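Local coordinates for protein carboxylesterase (Uncultured bacterium, PDB 5GMX) that hydrolyses carboxylic esters as a family VIII carboxylesterase, probably built on a beta-lactamase-like fold, and also has hydrolytic activity toward oxyimino cephalosporins, at residues Gly122-Arg127 against Gly159-Val164; Asp237-Ala242 against Asp311-Val316; Phe165-Gly170 against Glu262-Asn267; Val130-Leu135 against Ala244-Thr249. All coordinates share one frame; numbering follows the deposited sequence.

Contact 1: Gly122-Arg127 against Gly159-Val164. With PMS (phenylmethanesulfonic acid), chain C.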
loop_
_atom_site.group_PDB
_atom_site.type_symbol
_atom_site.label_atom_id
_atom_site.label_comp_id
_atom_site.label_asym_id
_atom_site.label_seq_id
_atom_site.Cartn_x
_atom_site.Cartn_y
_atom_site.Cartn_z
ATOM N N GLY A 122 -18.080 5.920 3.298
ATOM C CA GLY A 122 -19.122 4.940 3.542
ATOM C C GLY A 122 -19.447 4.019 2.382
ATOM O O GLY A 122 -20.493 3.382 2.373
ATOM N N ILE A 123 -18.573 3.937 1.389
ATOM C CA ILE A 123 -18.802 2.989 0.300
ATOM C C ILE A 123 -17.744 1.895 0.350
ATOM O O ILE A 123 -16.972 1.686 -0.599
ATOM C CB ILE A 123 -18.816 3.680 -1.073
ATOM C CG1 ILE A 123 -17.683 4.692 -1.179
ATOM C CG2 ILE A 123 -20.138 4.414 -1.285
ATOM C CD1 ILE A 123 -17.609 5.341 -2.537
ATOM N N CYS A 124 -17.723 1.209 1.487
ATOM C CA CYS A 124 -16.641 0.305 1.862
ATOM C C CYS A 124 -16.455 -0.863 0.885
ATOM O O CYS A 124 -15.371 -1.453 0.803
ATOM C CB CYS A 124 -16.884 -0.206 3.282
ATOM S SG CYS A 124 -17.456 1.106 4.443
ATOM N N GLY A 125 -17.515 -1.182 0.146
ATOM C CA GLY A 125 -17.477 -2.215 -0.874
ATOM C C GLY A 125 -18.721 -2.117 -1.745
ATOM O O GLY A 125 -19.684 -1.447 -1.372
ATOM N N PRO A 126 -18.716 -2.783 -2.909
ATOM C CA PRO A 126 -19.870 -2.717 -3.817
ATOM C C PRO A 126 -21.086 -3.371 -3.182
ATOM O O PRO A 126 -20.936 -4.403 -2.541
ATOM C CB PRO A 126 -19.406 -3.506 -5.050
ATOM C CG PRO A 126 -17.901 -3.624 -4.902
ATOM C CD PRO A 126 -17.645 -3.646 -3.436
ATOM N N ARG A 127 -22.264 -2.787 -3.351
ATOM C CA ARG A 127 -23.455 -3.354 -2.736
ATOM C C ARG A 127 -23.856 -4.662 -3.412
ATOM O O ARG A 127 -24.321 -5.597 -2.759
ATOM C CB ARG A 127 -24.609 -2.357 -2.785
ATOM C CG ARG A 127 -24.623 -1.404 -1.612
ATOM C CD ARG A 127 -25.817 -0.455 -1.648
ATOM N NE ARG A 127 -25.682 0.551 -0.600
ATOM C CZ ARG A 127 -26.028 0.352 0.668
ATOM N NH1 ARG A 127 -26.528 -0.820 1.041
ATOM N NH2 ARG A 127 -25.862 1.317 1.567
ATOM N N GLY A 159 -14.901 3.026 7.710
ATOM C CA GLY A 159 -15.056 1.622 7.387
ATOM C C GLY A 159 -14.095 1.318 6.253
ATOM O O GLY A 159 -14.283 1.777 5.132
ATOM N N TYR A 160 -13.068 0.535 6.554
ATOM C CA TYR A 160 -12.015 0.196 5.596
ATOM C C TYR A 160 -12.547 -0.185 4.213
ATOM O O TYR A 160 -13.271 -1.164 4.063
ATOM C CB TYR A 160 -11.182 -0.946 6.168
ATOM C CG TYR A 160 -9.906 -1.291 5.431
ATOM C CD1 TYR A 160 -8.973 -0.317 5.116
ATOM C CD2 TYR A 160 -9.613 -2.607 5.110
ATOM C CE1 TYR A 160 -7.791 -0.644 4.471
ATOM C CE2 TYR A 160 -8.432 -2.946 4.470
ATOM C CZ TYR A 160 -7.526 -1.963 4.160
ATOM O OH TYR A 160 -6.360 -2.308 3.528
ATOM N N HIS A 161 -12.204 0.619 3.212
ATOM C CA HIS A 161 -12.574 0.343 1.829
ATOM C C HIS A 161 -11.587 -0.693 1.283
ATOM O O HIS A 161 -10.692 -0.385 0.493
ATOM C CB HIS A 161 -12.585 1.649 1.011
ATOM C CG HIS A 161 -13.693 2.583 1.400
ATOM N ND1 HIS A 161 -14.024 2.836 2.713
ATOM C CD2 HIS A 161 -14.552 3.316 0.650
ATOM C CE1 HIS A 161 -15.045 3.678 2.757
ATOM N NE2 HIS A 161 -15.384 3.983 1.521
ATOM N N ALA A 162 -11.771 -1.929 1.742
ATOM C CA ALA A 162 -10.769 -2.994 1.656
ATOM C C ALA A 162 -10.212 -3.277 0.264
ATOM O O ALA A 162 -9.029 -3.590 0.118
ATOM C CB ALA A 162 -11.348 -4.271 2.230
ATOM N N VAL A 163 -11.061 -3.205 -0.753
ATOM C CA VAL A 163 -10.615 -3.520 -2.104
ATOM C C VAL A 163 -10.750 -2.307 -3.020
ATOM O O VAL A 163 -9.881 -2.052 -3.853
ATOM C CB VAL A 163 -11.391 -4.715 -2.700
ATOM C CG1 VAL A 163 -10.918 -5.006 -4.126
ATOM C CG2 VAL A 163 -11.231 -5.957 -1.813
ATOM N N VAL A 164 -11.840 -1.562 -2.863
ATOM C CA VAL A 164 -12.176 -0.497 -3.803
ATOM C C VAL A 164 -11.480 0.839 -3.519
ATOM O O VAL A 164 -11.637 1.784 -4.291
ATOM C CB VAL A 164 -13.711 -0.258 -3.840
ATOM C CG1 VAL A 164 -14.442 -1.545 -4.194
ATOM C CG2 VAL A 164 -14.209 0.291 -2.516
HETATM C C PMS C . -6.568 -6.129 1.059
HETATM S S PMS C . -5.406 -5.645 2.317
HETATM C C1 PMS C . -7.562 -7.164 1.556
HETATM C C2 PMS C . -7.300 -8.519 1.397
HETATM C C3 PMS C . -8.211 -9.465 1.848
HETATM C C4 PMS C . -9.390 -9.061 2.454
HETATM C C5 PMS C . -9.657 -7.709 2.612
HETATM C C6 PMS C . -8.746 -6.765 2.160
HETATM O O2S PMS C . -5.952 -5.702 3.726
HETATM O O1S PMS C . -4.264 -6.629 2.413
HETATM O O HOH W 1 -13.877 -3.020 -1.012
#
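Two loops of the beta-lactamase family fold, Gly-122 to Arg-127 and Gly-159 to Val-164, pack together, and the second borders the bound PMS and the likely SxxK catalytic centre. The tight part is built round the imidazole of His-161. Cys-124 CA sits squarely over one face of that ring, 3.6 Å from its centroid and only 5° off the normal, a CH-pi contact. Gly-122 N lies in the ring plane at its edge, and Ile-123 O approaches His-161 CD2 obliquely at 3.2 Å. His-161 is the centre of an inverse gamma turn, and with CG beside its own backbone N (chi1 -69°) the ring folds back so that ND1 donates to Gly-159 O at 2.7 Å. This bond is bent at the hydrogen (130°), although the donor lies nearly along the C=O axis. With Cys-124 over one face, it restrains the rotation of the ring.

Packing loosens toward Pro-126. There a water joins the loops, donating to Cys-124 O at 2.8 Å and accepting from Val-163 N at 2.8 Å, while Pro-126 CD merely slides past Val-164 CG1 at 3.9 Å. Beyond it the partly exposed Arg-127 is held by Trp-149 O. Near the ligand Tyr-160 leaves its backbone on the side away from the first loop, CG anti to N. Its OH is hydrogen-bonded to Lys-74 NZ, consistent with the tyrosine that accompanies the SxxK serine and lysine in beta-lactamase-like enzymes. Next to it, the methyl of Ala-162 lines the pocket, CB lying 3.6 Å from C6 of the PMS phenyl ring.

Contact 2: Asp237-Ala242 against Asp311-Val316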
loop_
_atom_site.group_PDB
_atom_site.type_symbol
_atom_site.label_atom_id
_atom_site.label_comp_id
_atom_site.label_asym_id
_atom_site.label_seq_id
_atom_site.Cartn_x
_atom_site.Cartn_y
_atom_site.Cartn_z
ATOM N N ASP A 237 -23.969 -4.667 6.650
ATOM C CA ASP A 237 -23.898 -4.523 5.196
ATOM C C ASP A 237 -22.484 -4.102 4.758
ATOM O O ASP A 237 -21.949 -4.624 3.790
ATOM C CB ASP A 237 -24.921 -3.489 4.707
ATOM C CG ASP A 237 -26.355 -4.040 4.616
ATOM O OD1 ASP A 237 -26.608 -5.224 4.937
ATOM O OD2 ASP A 237 -27.245 -3.253 4.232
ATOM N N ALA A 238 -21.886 -3.159 5.484
ATOM C CA ALA A 238 -20.560 -2.636 5.137
ATOM C C ALA A 238 -19.466 -3.709 5.186
ATOM O O ALA A 238 -18.727 -3.915 4.211
ATOM C CB ALA A 238 -20.203 -1.477 6.053
ATOM N N LEU A 239 -19.371 -4.401 6.316
ATOM C CA LEU A 239 -18.348 -5.428 6.495
ATOM C C LEU A 239 -18.545 -6.549 5.485
ATOM O O LEU A 239 -17.588 -7.024 4.846
ATOM C CB LEU A 239 -18.390 -5.974 7.924
ATOM C CG LEU A 239 -17.571 -7.235 8.221
ATOM C CD1 LEU A 239 -16.100 -7.023 7.901
ATOM C CD2 LEU A 239 -17.769 -7.681 9.668
ATOM N N TYR A 240 -19.801 -6.953 5.326
ATOM C CA TYR A 240 -20.137 -8.021 4.402
ATOM C C TYR A 240 -19.777 -7.674 2.960
ATOM O O TYR A 240 -19.199 -8.492 2.250
ATOM C CB TYR A 240 -21.627 -8.371 4.497
ATOM C CG TYR A 240 -22.023 -9.396 3.467
ATOM C CD1 TYR A 240 -21.731 -10.745 3.650
ATOM C CD2 TYR A 240 -22.655 -9.013 2.296
ATOM C CE1 TYR A 240 -22.074 -11.686 2.693
ATOM C CE2 TYR A 240 -23.006 -9.940 1.338
ATOM C CZ TYR A 240 -22.720 -11.273 1.539
ATOM O OH TYR A 240 -23.081 -12.178 0.566
ATOM N N CYS A 241 -20.112 -6.468 2.520
ATOM C CA CYS A 241 -19.810 -6.081 1.150
ATOM C C CYS A 241 -18.306 -5.914 0.934
ATOM O O CYS A 241 -17.778 -6.255 -0.124
ATOM C CB CYS A 241 -20.544 -4.793 0.781
ATOM S SG CYS A 241 -22.349 -5.010 0.573
ATOM N N ALA A 242 -17.618 -5.394 1.943
ATOM C CA ALA A 242 -16.176 -5.238 1.860
ATOM C C ALA A 242 -15.444 -6.588 1.826
ATOM O O ALA A 242 -14.343 -6.681 1.281
ATOM C CB ALA A 242 -15.678 -4.393 3.018
ATOM N N ASP A 311 -13.028 0.857 13.697
ATOM C CA ASP A 311 -13.341 0.774 12.280
ATOM C C ASP A 311 -14.482 -0.195 12.008
ATOM O O ASP A 311 -14.457 -1.333 12.475
ATOM C CB ASP A 311 -12.093 0.364 11.493
ATOM C CG ASP A 311 -12.257 0.566 10.002
ATOM O OD1 ASP A 311 -12.767 -0.359 9.333
ATOM O OD2 ASP A 311 -11.887 1.655 9.509
ATOM N N GLU A 312 -15.457 0.252 11.217
ATOM C CA GLU A 312 -16.653 -0.535 10.908
ATOM C C GLU A 312 -16.340 -1.842 10.179
ATOM O O GLU A 312 -17.165 -2.752 10.151
ATOM C CB GLU A 312 -17.631 0.288 10.057
ATOM C CG GLU A 312 -18.053 1.630 10.651
ATOM C CD GLU A 312 -18.952 1.488 11.874
ATOM O OE1 GLU A 312 -19.719 0.500 11.944
ATOM O OE2 GLU A 312 -18.899 2.368 12.763
ATOM N N VAL A 313 -15.164 -1.929 9.563
ATOM C CA VAL A 313 -14.811 -3.112 8.788
ATOM C C VAL A 313 -13.723 -3.929 9.472
ATOM O O VAL A 313 -13.838 -5.147 9.583
ATOM C CB VAL A 313 -14.353 -2.736 7.353
ATOM C CG1 VAL A 313 -13.852 -3.960 6.610
ATOM C CG2 VAL A 313 -15.496 -2.087 6.582
ATOM N N ILE A 314 -12.674 -3.256 9.937
ATOM C CA ILE A 314 -11.524 -3.932 10.536
ATOM C C ILE A 314 -11.821 -4.366 11.972
ATOM O O ILE A 314 -11.362 -5.414 12.420
ATOM C CB ILE A 314 -10.268 -3.022 10.502
ATOM C CG1 ILE A 314 -9.809 -2.813 9.053
ATOM C CG2 ILE A 314 -9.136 -3.601 11.345
ATOM C CD1 ILE A 314 -8.779 -1.717 8.883
ATOM N N GLY A 315 -12.620 -3.578 12.681
ATOM C CA GLY A 315 -13.090 -3.980 13.993
ATOM C C GLY A 315 -12.244 -3.483 15.150
ATOM O O GLY A 315 -12.530 -3.800 16.304
ATOM N N VAL A 316 -11.195 -2.722 14.855
ATOM C CA VAL A 316 -10.414 -2.101 15.917
ATOM C C VAL A 316 -10.290 -0.609 15.677
ATOM O O VAL A 316 -10.674 -0.110 14.620
ATOM C CB VAL A 316 -9.001 -2.717 16.038
ATOM C CG1 VAL A 316 -9.108 -4.199 16.404
ATOM C CG2 VAL A 316 -8.206 -2.524 14.750
#
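One turn and a half of the helix 237-244 lies against a non-regular loop, the two backbones coming closest where Leu-239 CA and Val-313 CA are 4.8 Å apart. No hydrogen bond spans the gap, so apolar side chains carry the contact. Ala-238 and Ala-242, one turn apart, both point their CB toward the loop. Val-313 puts CG1 anti to its backbone N (chi1 174°) and between two helix residues: Leu-239 CD1 at 4.0 Å and Ala-242 CB at 4.1 Å. Leu-239 starts off along the flank of the helix, but CG anti to N (chi1 169°) swings CD1 obliquely across the valine to within 3.4 Å of Val-313 O.

The loop, which joins strands 307-310 and 317-320, is braced by an Asx turn at Asp-311, and Asp-311 N bonds Val-316 O. Asp-311 OD1 accepts from Val-313 N at 2.9 Å, met from above the carboxylate plane, and from Ile-314 N at 3.0 Å through the anti lone pair, the straighter of the two bonds. Tyr-160 N is a third donor to OD1, while Asn-158 and Trp-320 hold OD2. So many donors around a buried carboxylate would be expected to keep it ionised. Gly-315, at positive phi, closes the turn by giving its N to Asp-311 O at 2.9 Å. At the margin, exposed Glu-312 brings its carbonyl O to 4.1 Å from Leu-239 CB.

Contact 3: Phe165-Gly170 against Glu262-Asn267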
loop_
_atom_site.group_PDB
_atom_site.type_symbol
_atom_site.label_atom_id
_atom_site.label_comp_id
_atom_site.label_asym_id
_atom_site.label_seq_id
_atom_site.Cartn_x
_atom_site.Cartn_y
_atom_site.Cartn_z
ATOM N N PHE A 165 -10.718 0.929 -2.428
ATOM C CA PHE A 165 -9.994 2.173 -2.087
ATOM C C PHE A 165 -9.160 2.694 -3.263
ATOM O O PHE A 165 -9.156 3.894 -3.563
ATOM C CB PHE A 165 -9.089 1.955 -0.865
ATOM C CG PHE A 165 -8.208 3.139 -0.519
ATOM C CD1 PHE A 165 -8.686 4.160 0.281
ATOM C CD2 PHE A 165 -6.896 3.208 -0.960
ATOM C CE1 PHE A 165 -7.882 5.242 0.610
ATOM C CE2 PHE A 165 -6.089 4.286 -0.633
ATOM C CZ PHE A 165 -6.585 5.302 0.157
ATOM N N GLY A 166 -8.452 1.775 -3.916
ATOM C CA GLY A 166 -7.586 2.108 -5.027
ATOM C C GLY A 166 -8.338 2.709 -6.196
ATOM O O GLY A 166 -7.840 3.619 -6.861
ATOM N N HIS A 167 -9.553 2.216 -6.437
ATOM C CA HIS A 167 -10.382 2.731 -7.518
ATOM C C HIS A 167 -10.905 4.145 -7.260
ATOM O O HIS A 167 -10.905 4.975 -8.168
ATOM C CB HIS A 167 -11.567 1.801 -7.778
ATOM C CG HIS A 167 -11.221 0.614 -8.624
ATOM N ND1 HIS A 167 -10.633 -0.519 -8.109
ATOM C CD2 HIS A 167 -11.357 0.399 -9.954
ATOM C CE1 HIS A 167 -10.435 -1.392 -9.082
ATOM N NE2 HIS A 167 -10.861 -0.858 -10.213
ATOM N N ILE A 168 -11.375 4.425 -6.046
ATOM C CA ILE A 168 -11.948 5.743 -5.781
ATOM C C ILE A 168 -10.841 6.802 -5.648
ATOM O O ILE A 168 -10.932 7.907 -6.240
ATOM C CB ILE A 168 -12.865 5.729 -4.531
ATOM C CG1 ILE A 168 -12.127 5.192 -3.305
ATOM C CG2 ILE A 168 -14.101 4.879 -4.798
ATOM C CD1 ILE A 168 -13.026 4.975 -2.091
ATOM N N ALA A 169 -9.790 6.459 -4.902
ATOM C CA ALA A 169 -8.630 7.343 -4.795
ATOM C C ALA A 169 -8.043 7.606 -6.184
ATOM O O ALA A 169 -7.827 8.761 -6.607
ATOM C CB ALA A 169 -7.574 6.728 -3.877
ATOM N N GLY A 170 -7.843 6.510 -6.905
ATOM C CA GLY A 170 -7.253 6.538 -8.229
ATOM C C GLY A 170 -8.081 7.316 -9.229
ATOM O O GLY A 170 -7.535 7.982 -10.102
ATOM N N GLU A 262 -5.409 -3.238 -13.008
ATOM C CA GLU A 262 -5.096 -2.237 -11.999
ATOM C C GLU A 262 -6.140 -2.283 -10.886
ATOM O O GLU A 262 -7.277 -1.859 -11.061
ATOM C CB GLU A 262 -4.994 -0.844 -12.616
ATOM C CG GLU A 262 -3.796 -0.729 -13.539
ATOM C CD GLU A 262 -3.433 0.702 -13.871
ATOM O OE1 GLU A 262 -2.527 0.896 -14.718
ATOM O OE2 GLU A 262 -4.023 1.625 -13.268
ATOM N N VAL A 263 -5.745 -2.869 -9.759
ATOM C CA VAL A 263 -6.583 -2.933 -8.566
ATOM C C VAL A 263 -5.763 -2.382 -7.415
ATOM O O VAL A 263 -5.250 -3.139 -6.588
ATOM C CB VAL A 263 -7.041 -4.377 -8.252
ATOM C CG1 VAL A 263 -8.135 -4.376 -7.184
ATOM C CG2 VAL A 263 -7.561 -5.055 -9.513
ATOM N N PRO A 264 -5.633 -1.052 -7.358
ATOM C CA PRO A 264 -4.671 -0.376 -6.475
ATOM C C PRO A 264 -4.970 -0.507 -4.972
ATOM O O PRO A 264 -4.191 -0.023 -4.157
ATOM C CB PRO A 264 -4.765 1.088 -6.921
ATOM C CG PRO A 264 -5.404 1.044 -8.298
ATOM C CD PRO A 264 -6.361 -0.100 -8.213
ATOM N N GLY A 265 -6.075 -1.144 -4.602
ATOM C CA GLY A 265 -6.276 -1.461 -3.203
ATOM C C GLY A 265 -5.550 -2.737 -2.788
ATOM O O GLY A 265 -5.392 -3.000 -1.598
ATOM N N ALA A 266 -5.109 -3.543 -3.755
ATOM C CA ALA A 266 -4.685 -4.901 -3.416
ATOM C C ALA A 266 -3.729 -5.621 -4.374
ATOM O O ALA A 266 -3.256 -6.701 -4.036
ATOM C CB ALA A 266 -5.930 -5.771 -3.230
ATOM N N ASN A 267 -3.436 -5.081 -5.551
ATOM C CA ASN A 267 -2.698 -5.919 -6.492
ATOM C C ASN A 267 -1.322 -5.404 -6.900
ATOM O O ASN A 267 -0.790 -5.788 -7.942
ATOM C CB ASN A 267 -3.553 -6.186 -7.738
ATOM C CG ASN A 267 -3.397 -5.135 -8.813
ATOM O OD1 ASN A 267 -3.222 -3.941 -8.538
ATOM N ND2 ASN A 267 -3.461 -5.585 -10.066
HETATM O O HOH W 2 -8.854 -0.952 -5.820
HETATM O O HOH W 3 -9.608 -2.037 -12.609
#
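The imidazole of His-167 has its flat surface stacked on Trp-138 and meets the loop Glu-262 to Asn-267 only obliquely, with Glu-262 O 3.8 Å from CE1 and the Pro-264 ring beyond ND1. The ring of Phe-165 carries Ala-169 CB over one face, offset toward the rim, and meets the ring of His-119. Both ring nitrogens of His-167 reach the loop through water. ND1 lies 2.9 Å from a water that accepts from Gly-265 N at 3.0 Å, and more weakly from His-167 N. NE2 lies 2.9 Å from a second water, which donates to Glu-262 O at 2.8 Å. With CG beside the backbone N (chi1 -81°), the imidazole projects from the helix toward the loop and into reach of both bridges.

The direct contact is made where the helix has no side chain. Gly-166 lets Pro-264 lie on the bare backbone: Pro-264 CB comes to 3.5 Å from Gly-166 CA, and CG rests over Gly-166 O. The loop is folded onto itself, Val-263 O accepting from both Ala-266 N and Asn-267 N. Asn-267 OD1 takes a weak bond from Val-263 N at 3.0 Å, and its ND2 is held by Trp-258 O and Ala-261 O.

Within the beta-lactamase family fold the contact joins helix 165-175, flanked by helices 113-117 and 138-146, to the loop after helix 256-260. Pro-264 also touches helix 183-192, and toward the likely active site Gly-265 O accepts from Lys-74 NZ, the probable SxxK lysine on helix 72-86; the loop then leads into strand 269-270.

Contact 4: Val130-Leu135 against Ala244-Thr249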
loop_
_atom_site.group_PDB
_atom_site.type_symbol
_atom_site.label_atom_id
_atom_site.label_comp_id
_atom_site.label_asym_id
_atom_site.label_seq_id
_atom_site.Cartn_x
_atom_site.Cartn_y
_atom_site.Cartn_z
ATOM N N VAL A 130 -20.026 -8.883 -7.225
ATOM C CA VAL A 130 -19.191 -8.613 -8.389
ATOM C C VAL A 130 -18.257 -9.782 -8.708
ATOM O O VAL A 130 -17.828 -10.514 -7.817
ATOM C CB VAL A 130 -18.344 -7.325 -8.200
ATOM C CG1 VAL A 130 -19.239 -6.116 -7.980
ATOM C CG2 VAL A 130 -17.370 -7.481 -7.052
ATOM N N GLU A 131 -17.970 -9.957 -9.995
ATOM C CA GLU A 131 -16.976 -10.922 -10.443
ATOM C C GLU A 131 -15.602 -10.245 -10.462
ATOM O O GLU A 131 -15.513 -9.022 -10.372
ATOM C CB GLU A 131 -17.325 -11.453 -11.841
ATOM C CG GLU A 131 -18.738 -12.010 -12.000
ATOM C CD GLU A 131 -19.010 -13.228 -11.131
ATOM O OE1 GLU A 131 -18.090 -14.053 -10.941
ATOM O OE2 GLU A 131 -20.155 -13.365 -10.644
HETATM N N MSE A 132 -14.539 -11.033 -10.582
HETATM C CA MSE A 132 -13.187 -10.489 -10.704
HETATM C C MSE A 132 -13.042 -9.658 -11.978
HETATM O O MSE A 132 -12.383 -8.599 -11.998
HETATM C CB MSE A 132 -12.159 -11.619 -10.695
HETATM C CG MSE A 132 -12.051 -12.347 -9.370
HETATM SE SE MSE A 132 -11.245 -11.196 -8.023
HETATM C CE MSE A 132 -11.368 -12.378 -6.460
ATOM N N ALA A 133 -13.662 -10.145 -13.049
ATOM C CA ALA A 133 -13.668 -9.419 -14.312
ATOM C C ALA A 133 -14.234 -8.023 -14.108
ATOM O O ALA A 133 -13.794 -7.070 -14.749
ATOM C CB ALA A 133 -14.471 -10.174 -15.367
ATOM N N ASP A 134 -15.207 -7.910 -13.207
ATOM C CA ASP A 134 -15.796 -6.620 -12.876
ATOM C C ASP A 134 -14.740 -5.719 -12.253
ATOM O O ASP A 134 -14.671 -4.526 -12.543
ATOM C CB ASP A 134 -16.974 -6.788 -11.919
ATOM C CG ASP A 134 -18.085 -7.621 -12.513
ATOM O OD1 ASP A 134 -18.374 -7.445 -13.717
ATOM O OD2 ASP A 134 -18.666 -8.449 -11.775
ATOM N N LEU A 135 -13.904 -6.311 -11.409
ATOM C CA LEU A 135 -12.797 -5.586 -10.801
ATOM C C LEU A 135 -11.847 -5.048 -11.862
ATOM O O LEU A 135 -11.291 -3.954 -11.711
ATOM C CB LEU A 135 -12.033 -6.493 -9.836
ATOM C CG LEU A 135 -11.909 -6.050 -8.386
ATOM C CD1 LEU A 135 -13.277 -5.699 -7.828
ATOM C CD2 LEU A 135 -11.256 -7.155 -7.569
ATOM N N ALA A 244 -17.047 -9.767 0.873
ATOM C CA ALA A 244 -17.647 -10.816 0.055
ATOM C C ALA A 244 -17.786 -10.425 -1.408
ATOM O O ALA A 244 -18.069 -11.280 -2.251
ATOM C CB ALA A 244 -19.006 -11.198 0.618
ATOM N N HIS A 245 -17.593 -9.140 -1.707
ATOM C CA HIS A 245 -17.809 -8.625 -3.060
ATOM C C HIS A 245 -16.566 -7.946 -3.655
ATOM O O HIS A 245 -16.487 -6.717 -3.686
ATOM C CB HIS A 245 -18.974 -7.622 -3.073
ATOM C CG HIS A 245 -20.301 -8.219 -2.720
ATOM N ND1 HIS A 245 -21.421 -7.449 -2.479
ATOM C CD2 HIS A 245 -20.689 -9.506 -2.559
ATOM C CE1 HIS A 245 -22.440 -8.237 -2.184
ATOM N NE2 HIS A 245 -22.023 -9.490 -2.229
ATOM N N PRO A 246 -15.598 -8.736 -4.148
ATOM C CA PRO A 246 -15.527 -10.195 -4.118
ATOM C C PRO A 246 -14.646 -10.651 -2.959
ATOM O O PRO A 246 -13.973 -9.821 -2.344
ATOM C CB PRO A 246 -14.886 -10.525 -5.461
ATOM C CG PRO A 246 -13.895 -9.387 -5.649
ATOM C CD PRO A 246 -14.472 -8.172 -4.919
ATOM N N PRO A 247 -14.669 -11.947 -2.631
ATOM C CA PRO A 247 -13.710 -12.379 -1.609
ATOM C C PRO A 247 -12.320 -12.602 -2.210
ATOM O O PRO A 247 -12.199 -13.300 -3.214
ATOM C CB PRO A 247 -14.311 -13.688 -1.082
ATOM C CG PRO A 247 -15.316 -14.130 -2.114
ATOM C CD PRO A 247 -15.484 -13.056 -3.151
ATOM N N LEU A 248 -11.293 -12.015 -1.605
ATOM C CA LEU A 248 -9.929 -12.171 -2.096
ATOM C C LEU A 248 -9.291 -13.412 -1.494
ATOM O O LEU A 248 -9.686 -13.860 -0.423
ATOM C CB LEU A 248 -9.077 -10.948 -1.768
ATOM C CG LEU A 248 -9.488 -9.600 -2.362
ATOM C CD1 LEU A 248 -8.410 -8.567 -2.060
ATOM C CD2 LEU A 248 -9.772 -9.687 -3.872
ATOM N N THR A 249 -8.324 -13.981 -2.204
ATOM C CA THR A 249 -7.626 -15.178 -1.741
ATOM C C THR A 249 -6.144 -15.068 -2.071
ATOM O O THR A 249 -5.743 -14.207 -2.849
ATOM C CB THR A 249 -8.200 -16.465 -2.383
ATOM O OG1 THR A 249 -8.045 -16.399 -3.807
ATOM C CG2 THR A 249 -9.685 -16.644 -2.040
HETATM O O HOH W 4 -18.669 -11.220 -5.386
#
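Apolar contacts dominate, and Pro-246 is their focus. Val-130 turns CG2 into the crowded position between its N and carbonyl carbon, from where it presses on the peptide before the proline, 3.5 Å from His-245 C and 3.7 Å from Pro-246 CD. Leu-135, from the first turn of helix 132-136, meets the pyrrolidine tip to tip, CD2 lying 4.0 Å from Pro-246 CG. Met-132, a selenomethionine, comes obliquely from another side. Its chain is bent at chi2 (-70°), bringing SE to 4.0 Å from Pro-246 CG and CE to 3.5 Å from Pro-247 O, with Leu-248 CD2 beyond.

The His-245 to Pro-246 peptide is cis, and the turn directly follows helix 237-244, which His-245 ends by leaving helical angles. This loop of the beta-lactamase family fold carries Leu-248 of the PMS pocket, which touches both the ligand and Trp-258. On the other segment a helix begins: Glu-131 is the N-cap, and its backbone N donates to Asp-134 OD2 at a very short 2.4 Å, the side-chain-to-N-cap half of a capping box. Glu-131 O accepts weakly from Asp-134 N and Leu-135 N.

Polar links across the gap run through a single water, which donates to Val-130 O at 2.7 Å and to Ala-244 O at 3.2 Å. The His-245 imidazole has its polar partner outside the segments, ND1 donating to Pro-126 O, with Tyr-240 edge-to-face against its ring. At the far end Thr-249 caps the next helix through OG1, bonded to Ile-252 N.

Overall arrangement
From the N terminus, 122-127 comes first and 130-135 opens contact 4, before 159-164 closes contact 1 round a loop that includes helix 138-146. Helix 165-175 then starts contact 3 and helix 237-244 opens contact 2, after which 244-249 closes contact 4, 262-267 closes contact 3 and 311-316 closes contact 2. Contact 4 crosses each of the others, contacts 2 and 3 also cross, and contact 1 is complete before either of these two begins; no contact nests within another. Contact 1 touches all three others, Val-163 packing on Leu-135 and Leu-248 of contact 4 and His-161 on Ile-168 of contact 3. Contacts 2 and 3 do not touch.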